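Local structure of superoxide dismutase [Fe] (Sulfolobus acidocaldarius, 1B06) at residues Gly103-Ala106 against Asp107-Lys111. The protein destroys superoxide radicals, converting them to hydrogen peroxide and oxygen with the help of one iron ion per subunit. Numbering follows the deposited sequence.
Sequences GALA and DLIDK. Unlike the reference sequence in segment 107-111: Asp-110 (reference Asn).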
loop_
_atom_site.group_PDB
_atom_site.type_symbol
_atom_site.label_atom_id
_atom_site.label_comp_id
_atom_site.label_asym_id
_atom_site.label_seq_id
_atom_site.Cartn_x
_atom_site.Cartn_y
_atom_site.Cartn_z
ATOM N N GLY A 103 -30.902 -11.871 -16.829
ATOM C CA GLY A 103 -30.394 -13.189 -16.501
ATOM C C GLY A 103 -30.081 -13.407 -15.036
ATOM O O GLY A 103 -30.679 -12.787 -14.163
ATOM N N ALA A 104 -29.135 -14.303 -14.779
ATOM C CA ALA A 104 -28.714 -14.649 -13.429
ATOM C C ALA A 104 -28.173 -13.453 -12.665
ATOM O O ALA A 104 -28.380 -13.331 -11.454
ATOM C CB ALA A 104 -27.660 -15.738 -13.487
ATOM N N LEU A 105 -27.477 -12.567 -13.367
ATOM C CA LEU A 105 -26.906 -11.385 -12.730
ATOM C C LEU A 105 -27.988 -10.492 -12.137
ATOM O O LEU A 105 -27.880 -10.058 -10.994
ATOM C CB LEU A 105 -26.068 -10.579 -13.731
ATOM C CG LEU A 105 -25.416 -9.307 -13.165
ATOM C CD1 LEU A 105 -24.474 -9.664 -12.025
ATOM C CD2 LEU A 105 -24.660 -8.587 -14.260
ATOM N N ALA A 106 -29.031 -10.215 -12.913
ATOM C CA ALA A 106 -30.120 -9.369 -12.438
ATOM C C ALA A 106 -30.812 -10.018 -11.243
ATOM O O ALA A 106 -31.267 -9.330 -10.335
ATOM C CB ALA A 106 -31.126 -9.120 -13.560
ATOM N N ASP A 107 -30.880 -11.343 -11.246
ATOM C CA ASP A 107 -31.516 -12.076 -10.160
ATOM C C ASP A 107 -30.701 -11.996 -8.870
ATOM O O ASP A 107 -31.256 -11.810 -7.792
ATOM C CB ASP A 107 -31.713 -13.538 -10.558
ATOM C CG ASP A 107 -32.229 -14.381 -9.423
ATOM O OD1 ASP A 107 -33.343 -14.093 -8.935
ATOM O OD2 ASP A 107 -31.520 -15.326 -9.018
ATOM N N LEU A 108 -29.384 -12.138 -8.987
ATOM C CA LEU A 108 -28.508 -12.076 -7.822
ATOM C C LEU A 108 -28.492 -10.669 -7.235
ATOM O O LEU A 108 -28.467 -10.500 -6.020
ATOM C CB LEU A 108 -27.081 -12.499 -8.197
ATOM C CG LEU A 108 -26.844 -14.000 -8.404
ATOM C CD1 LEU A 108 -25.347 -14.296 -8.473
ATOM C CD2 LEU A 108 -27.489 -14.774 -7.267
ATOM N N ILE A 109 -28.500 -9.660 -8.100
ATOM C CA ILE A 109 -28.499 -8.275 -7.636
ATOM C C ILE A 109 -29.782 -7.966 -6.849
ATOM O O ILE A 109 -29.750 -7.242 -5.848
ATOM C CB ILE A 109 -28.360 -7.287 -8.826
ATOM C CG1 ILE A 109 -26.886 -7.145 -9.205
ATOM C CG2 ILE A 109 -28.919 -5.917 -8.457
ATOM C CD1 ILE A 109 -26.656 -6.614 -10.608
ATOM N N ASP A 110 -30.906 -8.523 -7.294
ATOM C CA ASP A 110 -32.175 -8.293 -6.616
ATOM C C ASP A 110 -32.195 -8.956 -5.244
ATOM O O ASP A 110 -32.683 -8.382 -4.273
ATOM C CB ASP A 110 -33.330 -8.832 -7.459
ATOM C CG ASP A 110 -33.763 -7.865 -8.545
ATOM O OD1 ASP A 110 -33.358 -6.682 -8.509
ATOM O OD2 ASP A 110 -34.511 -8.299 -9.444
ATOM N N LYS A 111 -31.649 -10.163 -5.169
ATOM C CA LYS A 111 -31.616 -10.908 -3.922
ATOM C C LYS A 111 -30.660 -10.329 -2.881
ATOM O O LYS A 111 -30.926 -10.395 -1.677
ATOM C CB LYS A 111 -31.229 -12.356 -4.203
ATOM C CG LYS A 111 -32.181 -13.081 -5.120
ATOM C CD LYS A 111 -31.969 -14.572 -5.027
ATOM C CE LYS A 111 -32.761 -15.306 -6.089
ATOM N NZ LYS A 111 -32.044 -16.527 -6.555
HETATM O O HOH W 1 -31.552 -6.345 -10.867
#
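Leu-105 swings its CG opposite the backbone N (chi1 -180°), while the CG1 branch of Ile-109, one turn on, lies opposite its own carbonyl carbon and reaches back, with CD1 in the extended position (chi2 160°). The two side chains therefore meet at an oblique angle, Ile-109 CD1 resting 3.9 Å from Leu-105 CG and nearly as close to Leu-105 CD1, an i to i+4 apolar pair along one face of the helix. The backbone under this pair is the regular alpha-helical ladder: Leu-108 N binds Ala-104 O at 2.9 Å and Ile-109 N binds Leu-105 O at 3.0 Å, flanked by longer bonds from Asp-107 N to Gly-103 O and from Asp-110 N to Ala-106 O. The last comes in 33° out of the carbonyl plane, and the same oxygen also accepts from a water 3.0 Å from Ala-106 O. That water donates in turn to Asp-110 OD1, linking backbone and carboxylate across one turn.

This is the first part of helix 103-113 in the C-terminal domain of an iron/manganese superoxide dismutase, remote from the metal. The carboxylate of Glu-201, on helix 197-205, accepts from the backbone N of Ala-104 through OE2 and of Leu-105 through OE1. On the apolar side Leu-105 packs on Trp-197 and Ala-200, and Leu-105, Leu-108 and Ile-109 all touch Leu-147 of strand 147-153, so the helix bears on both helix and sheet.

On a more exposed flank, a salt bridge spans another i to i+4 step, from Asp-107 to Lys-111: Lys-111 NZ donates to the syn lone pair of Asp-107 OD2 at 2.8 Å. The backbone of Lys-111 also makes hydrogen bonds to a second subunit.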